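Nicotinate-nucleotide pyrophosphorylase (Pyrococcus furiosus, PDB 2I14) probably catalyses the ATP-coupled formation of nicotinate mononucleotide from nicotinate and phosphoribosyl pyrophosphate, and binds zinc. Local coordinates at residues R41-D47 with Q96-A102; L71-I75 with Y107-L111; A228-K233 with G265-V269. All coordinates share one frame; numbering follows the deposited sequence.

Contact 1 of 3, residues R41-D47 with Q96-A102; sequences RKKVLAD and QIEGDYA
R41 and D100 meet with their side chains at about a right angle, the guanidinium and carboxylate planes 76° apart, in a salt bridge from R41 NE to D100 OD1 of 2.6 Å. The arginine reaches it by bending at chi2 and chi3, which also lays one guanidinium face over A102 CB. The second carboxylate oxygen turns to the backbone: K42 N donates to D100 OD2 over 3.0 Å from well above the carboxylate plane, and A102 N adds a weak N-cap bond to the same atom. Beyond this end, antiparallel strands pair V44 with G99 and then A46 with I97 as hydrogen-bonded pairs. On one face L45 CD1 rests 4.0 Å from E98 CB, while E98 sends its carboxylate to R327. Farther along that face D47 and Q96 point the same way side by side, and Q96 NE2 donates to the syn lone pair of D47 OD1 at 2.9 Å, almost exactly in the amide plane. V44 CG2 occupies the other face, against Y101 CB. D100 thus joins an arginine, the backbone amide of K42 and a helix start, and the nearby positive charge would probably favour its ionised form where the chain leaves the sheet.

Contact 2 of 3, residues L71-I75 with Y107-L111; sequences LLEGI and YETAL
L71 swings CG opposite its backbone N (chi1 175°), and Y107 sets its ring opposite its own carbonyl carbon (chi1 -74°), and with these torsions the leucine branches come up against the CD2 side of the tyrosine. The contact lies in the N-terminal domain of the quinolinate phosphoribosyltransferase family, where helix 65-72 and the turn after it pack on Y107, the N-cap residue of helix 108-131, and on the first turn of that helix. L71 and the tyrosine approach at a slant, L71 CG lying 3.9 Å from Y107 CD2. The CD2 methyl of the same leucine looks further along the helix, 3.9 Å from A110 CB, and also reaches L111 CB, so one side chain spans cap residue and first turn. L72 runs past the tyrosine in the opposite direction and brings CD1 to 3.8 Å from Y107 CB; its other methyl, CD2, faces L111 CD2 more distantly, at 4.4 Å. Both L72 and L111 also pack on I97 of strand 95-98, which places this apolar layer against the sheet. F10 of the second subunit adds to the surroundings of L71. The polar end of the tyrosine is satisfied apart from the leucines, Y107 OH being hydrogen-bonded to K19 O. I75 arrives from the opposite direction to the ring, beyond the exposed turn at G74, and its extended side chain ends with CD1 3.4 Å from Y107 CE1.

Contact 3 of 3, residues A228-K233 with G265-V269; sequences AEALGK and GYDWV
K233 lays the methylene part of its side chain over W268, with CD 3.4 Å from the centroid of the five-membered ring and nearly on its normal, a CH-pi contact over the indole face. CE continues across the ring system to 3.4 Å from W268 CD2, a course set by the bend of the lysine at chi2. The ammonium group lies farther off, so that any cation-pi attraction from NZ is weak at most. At the indole edge, W268 NE1 donates to G232 O over 2.9 Å. This bond is bent, 136° at the hydrogen; the acceptor lies near the ring plane, whereas the donor stands above the plane of the carbonyl. A second aromatic meets the first segment at its other end: A228 CB sits over one face of Y266, 3.5 Å from the ring centroid, in another CH-pi contact, and E229 CB comes to 3.4 Å from Y266 OH.

Within 265-269 the two rings are themselves supported. V269 CG1 lies on the indole face opposite K233, and W268 CZ2 points in plane at the edge of Y266. L261 of helix 250-263 packs on A228, Y266 and V269, and a Schellman motif with G265 as its C-prime residue ends that helix just before Y266. Both segments are helix-to-strand loops, leading into the adjacent parallel strands 237-240 and 270-274 of the barrel-type domain. The chemistry is that of a surface contact: aliphatic carbons laid on two aromatic faces are joined by a single bent indole hydrogen bond, a mainly apolar contact with one directional link.

How the contacts relate
From the N terminus, 41-47 opens contact 1 and 71-75 opens contact 2 before 96-102 closes the first; 107-111 then closes the second. The two loops therefore cross, and their centres lie only 12 Å apart. I97 of contact 1 packs on L72 and L111 of contact 2, and Y101 OH probably bonds to E108 OE2, so strand pairing and helix packing form one N-terminal unit, which also touches the second subunit. Contact 3 follows in series, closing a loop from 228-233 to 265-269 in the barrel-type domain of the quinolinate phosphoribosyltransferase family. Its centre is about 64 Å from that of contact 1 and 54 Å from that of contact 2, across the chain's centre.

Contact 1 of 3, residues R41-D47 with Q96-A102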
loop_
_atom_site.group_PDB
_atom_site.type_symbol
_atom_site.label_atom_id
_atom_site.label_comp_id
_atom_site.label_asym_id
_atom_site.label_seq_id
_atom_site.Cartn_x
_atom_site.Cartn_y
_atom_site.Cartn_z
ATOM N N ARG A 41 -20.229 -16.806 49.917
ATOM C CA ARG A 41 -19.694 -15.504 50.281
ATOM C C ARG A 41 -18.191 -15.599 50.532
ATOM O O ARG A 41 -17.717 -16.517 51.201
ATOM C CB ARG A 41 -20.400 -14.990 51.540
ATOM C CG ARG A 41 -21.905 -15.275 51.588
ATOM C CD ARG A 41 -22.702 -14.447 50.583
ATOM N NE ARG A 41 -22.649 -13.016 50.881
ATOM C CZ ARG A 41 -23.481 -12.113 50.372
ATOM N NH1 ARG A 41 -24.442 -12.488 49.535
ATOM N NH2 ARG A 41 -23.350 -10.833 50.695
ATOM N N LYS A 42 -17.443 -14.649 49.981
ATOM C CA LYS A 42 -15.997 -14.615 50.163
ATOM C C LYS A 42 -15.368 -13.307 49.677
ATOM O O LYS A 42 -15.866 -12.662 48.750
ATOM C CB LYS A 42 -15.335 -15.805 49.467
ATOM C CG LYS A 42 -15.668 -15.951 48.004
ATOM C CD LYS A 42 -14.751 -16.977 47.348
ATOM C CE LYS A 42 -14.882 -18.356 47.979
ATOM N NZ LYS A 42 -13.909 -19.310 47.385
ATOM N N LYS A 43 -14.269 -12.929 50.328
ATOM C CA LYS A 43 -13.543 -11.699 50.017
ATOM C C LYS A 43 -12.676 -11.846 48.769
ATOM O O LYS A 43 -11.933 -12.821 48.618
ATOM C CB LYS A 43 -12.662 -11.292 51.211
ATOM C CG LYS A 43 -13.049 -9.979 51.925
ATOM C CD LYS A 43 -14.429 -10.029 52.600
ATOM C CE LYS A 43 -14.537 -9.046 53.784
ATOM N NZ LYS A 43 -14.265 -7.602 53.456
ATOM N N VAL A 44 -12.782 -10.863 47.877
ATOM C CA VAL A 44 -12.018 -10.848 46.639
ATOM C C VAL A 44 -11.528 -9.439 46.344
ATOM O O VAL A 44 -12.118 -8.451 46.788
ATOM C CB VAL A 44 -12.866 -11.304 45.430
ATOM C CG1 VAL A 44 -13.230 -12.774 45.564
ATOM C CG2 VAL A 44 -14.124 -10.438 45.322
ATOM N N LEU A 45 -10.434 -9.359 45.596
ATOM C CA LEU A 45 -9.876 -8.082 45.193
ATOM C C LEU A 45 -9.973 -8.040 43.677
ATOM O O LEU A 45 -9.411 -8.891 42.982
ATOM C CB LEU A 45 -8.414 -7.963 45.625
ATOM C CG LEU A 45 -7.704 -6.649 45.257
ATOM C CD1 LEU A 45 -8.485 -5.471 45.791
ATOM C CD2 LEU A 45 -6.289 -6.653 45.812
ATOM N N ALA A 46 -10.715 -7.065 43.168
ATOM C CA ALA A 46 -10.878 -6.916 41.732
ATOM C C ALA A 46 -10.036 -5.735 41.232
ATOM O O ALA A 46 -9.841 -4.737 41.930
ATOM C CB ALA A 46 -12.362 -6.724 41.382
ATOM N N ASP A 47 -9.528 -5.884 40.013
ATOM C CA ASP A 47 -8.691 -4.893 39.356
ATOM C C ASP A 47 -9.419 -4.285 38.166
ATOM O O ASP A 47 -10.260 -4.934 37.532
ATOM C CB ASP A 47 -7.425 -5.573 38.827
ATOM C CG ASP A 47 -6.165 -5.144 39.557
ATOM O OD1 ASP A 47 -6.297 -4.510 40.630
ATOM O OD2 ASP A 47 -5.048 -5.453 39.061
ATOM N N GLN A 96 -9.020 -0.340 42.242
ATOM C CA GLN A 96 -9.235 -1.680 42.783
ATOM C C GLN A 96 -10.435 -1.691 43.720
ATOM O O GLN A 96 -10.876 -0.642 44.188
ATOM C CB GLN A 96 -7.991 -2.148 43.536
ATOM C CG GLN A 96 -6.742 -2.133 42.689
ATOM C CD GLN A 96 -5.499 -2.548 43.460
ATOM O OE1 GLN A 96 -5.125 -1.909 44.448
ATOM N NE2 GLN A 96 -4.847 -3.624 43.009
ATOM N N ILE A 97 -10.984 -2.872 43.969
ATOM C CA ILE A 97 -12.109 -2.987 44.875
ATOM C C ILE A 97 -11.973 -4.254 45.688
ATOM O O ILE A 97 -11.650 -5.320 45.155
ATOM C CB ILE A 97 -13.442 -3.043 44.148
ATOM C CG1 ILE A 97 -13.652 -1.774 43.334
ATOM C CG2 ILE A 97 -14.563 -3.174 45.167
ATOM C CD1 ILE A 97 -14.997 -1.727 42.638
ATOM N N GLU A 98 -12.219 -4.143 46.987
ATOM C CA GLU A 98 -12.112 -5.299 47.853
ATOM C C GLU A 98 -13.418 -5.574 48.584
ATOM O O GLU A 98 -14.088 -4.654 49.054
ATOM C CB GLU A 98 -10.981 -5.086 48.845
ATOM C CG GLU A 98 -10.442 -6.370 49.398
ATOM C CD GLU A 98 -9.094 -6.188 50.051
ATOM O OE1 GLU A 98 -8.508 -7.206 50.488
ATOM O OE2 GLU A 98 -8.625 -5.027 50.124
ATOM N N GLY A 99 -13.784 -6.849 48.658
ATOM C CA GLY A 99 -15.009 -7.216 49.336
ATOM C C GLY A 99 -15.646 -8.469 48.782
ATOM O O GLY A 99 -15.053 -9.188 47.975
ATOM N N ASP A 100 -16.865 -8.735 49.233
ATOM C CA ASP A 100 -17.604 -9.902 48.785
ATOM C C ASP A 100 -18.117 -9.569 47.394
ATOM O O ASP A 100 -18.886 -8.618 47.229
ATOM C CB ASP A 100 -18.778 -10.160 49.737
ATOM C CG ASP A 100 -19.423 -11.532 49.535
ATOM O OD1 ASP A 100 -20.431 -11.815 50.224
ATOM O OD2 ASP A 100 -18.925 -12.323 48.699
ATOM N N TYR A 101 -17.685 -10.334 46.392
ATOM C CA TYR A 101 -18.133 -10.073 45.030
ATOM C C TYR A 101 -19.648 -9.985 45.020
ATOM O O TYR A 101 -20.232 -9.211 44.261
ATOM C CB TYR A 101 -17.702 -11.172 44.057
ATOM C CG TYR A 101 -18.132 -10.853 42.644
ATOM C CD1 TYR A 101 -17.467 -9.881 41.906
ATOM C CD2 TYR A 101 -19.269 -11.441 42.081
ATOM C CE1 TYR A 101 -17.923 -9.494 40.645
ATOM C CE2 TYR A 101 -19.736 -11.059 40.820
ATOM C CZ TYR A 101 -19.056 -10.084 40.112
ATOM O OH TYR A 101 -19.509 -9.669 38.881
ATOM N N ALA A 102 -20.281 -10.781 45.872
ATOM C CA ALA A 102 -21.729 -10.802 45.960
ATOM C C ALA A 102 -22.323 -9.422 46.234
ATOM O O ALA A 102 -23.479 -9.165 45.893
ATOM C CB ALA A 102 -22.167 -11.778 47.041
#

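Contact 2 of 3, residues L71-I75 with Y107-L111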
loop_
_atom_site.group_PDB
_atom_site.type_symbol
_atom_site.label_atom_id
_atom_site.label_comp_id
_atom_site.label_asym_id
_atom_site.label_seq_id
_atom_site.Cartn_x
_atom_site.Cartn_y
_atom_site.Cartn_z
ATOM N N LEU A 71 -20.695 6.115 43.711
ATOM C CA LEU A 71 -21.563 4.993 43.344
ATOM C C LEU A 71 -21.412 3.821 44.315
ATOM O O LEU A 71 -22.402 3.209 44.735
ATOM C CB LEU A 71 -21.240 4.504 41.927
ATOM C CG LEU A 71 -21.993 3.245 41.474
ATOM C CD1 LEU A 71 -23.386 3.614 40.954
ATOM C CD2 LEU A 71 -21.193 2.539 40.400
ATOM N N LEU A 72 -20.168 3.496 44.649
ATOM C CA LEU A 72 -19.890 2.407 45.569
ATOM C C LEU A 72 -20.036 2.899 47.002
ATOM O O LEU A 72 -19.793 2.154 47.963
ATOM C CB LEU A 72 -18.478 1.868 45.331
ATOM C CG LEU A 72 -18.297 0.786 44.258
ATOM C CD1 LEU A 72 -19.545 0.679 43.378
ATOM C CD2 LEU A 72 -17.048 1.111 43.446
ATOM N N GLU A 73 -20.438 4.161 47.132
ATOM C CA GLU A 73 -20.635 4.789 48.433
ATOM C C GLU A 73 -21.706 4.042 49.224
ATOM O O GLU A 73 -22.797 3.780 48.708
ATOM C CB GLU A 73 -21.055 6.251 48.250
ATOM C CG GLU A 73 -21.196 7.032 49.555
ATOM C CD GLU A 73 -21.619 8.485 49.345
ATOM O OE1 GLU A 73 -22.700 8.720 48.739
ATOM O OE2 GLU A 73 -20.868 9.388 49.793
ATOM N N GLY A 74 -21.390 3.701 50.469
ATOM C CA GLY A 74 -22.346 2.996 51.297
ATOM C C GLY A 74 -22.490 1.558 50.860
ATOM O O GLY A 74 -23.598 1.017 50.775
ATOM N N ILE A 75 -21.359 0.934 50.568
ATOM C CA ILE A 75 -21.363 -0.453 50.155
ATOM C C ILE A 75 -20.159 -1.165 50.779
ATOM O O ILE A 75 -19.043 -0.639 50.782
ATOM C CB ILE A 75 -21.355 -0.557 48.610
ATOM C CG1 ILE A 75 -22.703 -0.064 48.071
ATOM C CG2 ILE A 75 -21.086 -1.998 48.167
ATOM C CD1 ILE A 75 -22.891 -0.239 46.576
ATOM N N TYR A 107 -22.155 -3.854 40.111
ATOM C CA TYR A 107 -21.844 -2.465 39.785
ATOM C C TYR A 107 -20.798 -2.294 38.697
ATOM O O TYR A 107 -20.274 -1.198 38.496
ATOM C CB TYR A 107 -21.417 -1.699 41.042
ATOM C CG TYR A 107 -22.576 -1.395 41.954
ATOM C CD1 TYR A 107 -22.869 -2.213 43.044
ATOM C CD2 TYR A 107 -23.428 -0.323 41.685
ATOM C CE1 TYR A 107 -23.988 -1.976 43.842
ATOM C CE2 TYR A 107 -24.552 -0.074 42.472
ATOM C CZ TYR A 107 -24.828 -0.906 43.550
ATOM O OH TYR A 107 -25.949 -0.672 44.325
ATOM N N GLU A 108 -20.496 -3.373 37.986
ATOM C CA GLU A 108 -19.517 -3.294 36.919
ATOM C C GLU A 108 -20.060 -2.442 35.789
ATOM O O GLU A 108 -19.472 -1.432 35.412
ATOM C CB GLU A 108 -19.195 -4.682 36.383
ATOM C CG GLU A 108 -18.484 -5.555 37.380
ATOM C CD GLU A 108 -17.734 -6.701 36.718
ATOM O OE1 GLU A 108 -17.155 -6.462 35.630
ATOM O OE2 GLU A 108 -17.707 -7.825 37.290
ATOM N N THR A 109 -21.199 -2.855 35.258
ATOM C CA THR A 109 -21.819 -2.151 34.151
ATOM C C THR A 109 -21.834 -0.627 34.320
ATOM O O THR A 109 -21.724 0.140 33.344
ATOM C CB THR A 109 -23.240 -2.652 33.967
ATOM O OG1 THR A 109 -23.230 -4.083 34.000
ATOM C CG2 THR A 109 -23.809 -2.170 32.637
ATOM N N ALA A 110 -21.959 -0.186 35.560
ATOM C CA ALA A 110 -22.007 1.233 35.822
ATOM C C ALA A 110 -20.627 1.836 36.009
ATOM O O ALA A 110 -20.277 2.797 35.337
ATOM C CB ALA A 110 -22.870 1.501 37.050
ATOM N N LEU A 111 -19.839 1.276 36.920
ATOM C CA LEU A 111 -18.510 1.824 37.179
ATOM C C LEU A 111 -17.610 1.843 35.943
ATOM O O LEU A 111 -17.023 2.886 35.628
ATOM C CB LEU A 111 -17.837 1.087 38.349
ATOM C CG LEU A 111 -17.297 -0.331 38.221
ATOM C CD1 LEU A 111 -15.900 -0.270 37.635
ATOM C CD2 LEU A 111 -17.249 -0.972 39.600
#

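Contact 3 of 3, residues A228-K233 with G265-V269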
loop_
_atom_site.group_PDB
_atom_site.type_symbol
_atom_site.label_atom_id
_atom_site.label_comp_id
_atom_site.label_asym_id
_atom_site.label_seq_id
_atom_site.Cartn_x
_atom_site.Cartn_y
_atom_site.Cartn_z
ATOM N N ALA A 228 -14.338 43.056 9.820
ATOM C CA ALA A 228 -13.264 43.905 10.337
ATOM C C ALA A 228 -13.726 45.358 10.244
ATOM O O ALA A 228 -13.714 46.099 11.242
ATOM C CB ALA A 228 -11.996 43.699 9.521
ATOM N N GLU A 229 -14.121 45.762 9.036
ATOM C CA GLU A 229 -14.630 47.107 8.810
ATOM C C GLU A 229 -16.072 47.123 9.321
ATOM O O GLU A 229 -17.036 47.262 8.568
ATOM C CB GLU A 229 -14.557 47.482 7.321
ATOM C CG GLU A 229 -15.141 46.465 6.344
ATOM C CD GLU A 229 -14.986 46.887 4.877
ATOM O OE1 GLU A 229 -13.855 47.242 4.464
ATOM O OE2 GLU A 229 -15.994 46.854 4.136
ATOM N N ALA A 230 -16.174 46.950 10.632
ATOM C CA ALA A 230 -17.417 46.916 11.386
ATOM C C ALA A 230 -16.862 46.504 12.739
ATOM O O ALA A 230 -16.062 45.577 12.820
ATOM C CB ALA A 230 -18.360 45.852 10.838
ATOM N N LEU A 231 -17.264 47.195 13.795
ATOM C CA LEU A 231 -16.758 46.924 15.138
ATOM C C LEU A 231 -15.226 46.967 15.206
ATOM O O LEU A 231 -14.657 46.984 16.289
ATOM C CB LEU A 231 -17.296 45.587 15.692
ATOM C CG LEU A 231 -17.720 44.355 14.876
ATOM C CD1 LEU A 231 -17.912 43.190 15.839
ATOM C CD2 LEU A 231 -19.011 44.617 14.101
ATOM N N GLY A 232 -14.575 47.015 14.045
ATOM C CA GLY A 232 -13.124 47.084 13.979
ATOM C C GLY A 232 -12.369 46.489 15.150
ATOM O O GLY A 232 -12.060 45.305 15.139
ATOM N N LYS A 233 -12.064 47.304 16.158
ATOM C CA LYS A 233 -11.329 46.842 17.339
ATOM C C LYS A 233 -12.221 46.136 18.351
ATOM O O LYS A 233 -11.792 45.801 19.456
ATOM C CB LYS A 233 -10.607 48.014 18.021
ATOM C CG LYS A 233 -9.222 48.335 17.454
ATOM C CD LYS A 233 -8.248 47.190 17.674
ATOM C CE LYS A 233 -6.837 47.531 17.211
ATOM N NZ LYS A 233 -6.165 48.525 18.093
ATOM N N GLY A 265 -4.601 46.440 6.669
ATOM C CA GLY A 265 -4.272 46.954 7.983
ATOM C C GLY A 265 -4.933 46.388 9.219
ATOM O O GLY A 265 -4.697 46.902 10.321
ATOM N N TYR A 266 -5.766 45.363 9.077
ATOM C CA TYR A 266 -6.383 44.781 10.269
ATOM C C TYR A 266 -5.406 43.722 10.784
ATOM O O TYR A 266 -5.173 42.719 10.114
ATOM C CB TYR A 266 -7.728 44.153 9.929
ATOM C CG TYR A 266 -8.628 45.071 9.145
ATOM C CD1 TYR A 266 -8.656 45.027 7.752
ATOM C CD2 TYR A 266 -9.468 45.979 9.795
ATOM C CE1 TYR A 266 -9.501 45.857 7.025
ATOM C CE2 TYR A 266 -10.319 46.817 9.071
ATOM C CZ TYR A 266 -10.331 46.747 7.687
ATOM O OH TYR A 266 -11.180 47.549 6.958
ATOM N N ASP A 267 -4.828 43.943 11.963
ATOM C CA ASP A 267 -3.845 42.999 12.482
ATOM C C ASP A 267 -4.050 42.447 13.889
ATOM O O ASP A 267 -3.285 41.588 14.337
ATOM C CB ASP A 267 -2.455 43.625 12.400
ATOM C CG ASP A 267 -2.122 44.109 10.999
ATOM O OD1 ASP A 267 -2.814 45.038 10.524
ATOM O OD2 ASP A 267 -1.179 43.564 10.370
ATOM N N TRP A 268 -5.071 42.924 14.587
ATOM C CA TRP A 268 -5.330 42.459 15.940
ATOM C C TRP A 268 -6.254 41.256 15.896
ATOM O O TRP A 268 -6.207 40.392 16.782
ATOM C CB TRP A 268 -5.971 43.579 16.761
ATOM C CG TRP A 268 -7.254 44.076 16.160
ATOM C CD1 TRP A 268 -8.522 43.734 16.530
ATOM C CD2 TRP A 268 -7.389 44.953 15.034
ATOM N NE1 TRP A 268 -9.438 44.340 15.703
ATOM C CE2 TRP A 268 -8.770 45.092 14.776
ATOM C CE3 TRP A 268 -6.475 45.629 14.214
ATOM C CZ2 TRP A 268 -9.260 45.880 13.732
ATOM C CZ3 TRP A 268 -6.962 46.410 13.177
ATOM C CH2 TRP A 268 -8.344 46.529 12.945
ATOM N N VAL A 269 -7.089 41.205 14.859
ATOM C CA VAL A 269 -8.031 40.110 14.711
ATOM C C VAL A 269 -7.323 38.768 14.513
ATOM O O VAL A 269 -6.520 38.592 13.591
ATOM C CB VAL A 269 -9.027 40.354 13.546
ATOM C CG1 VAL A 269 -9.692 41.704 13.715
ATOM C CG2 VAL A 269 -8.322 40.274 12.223
#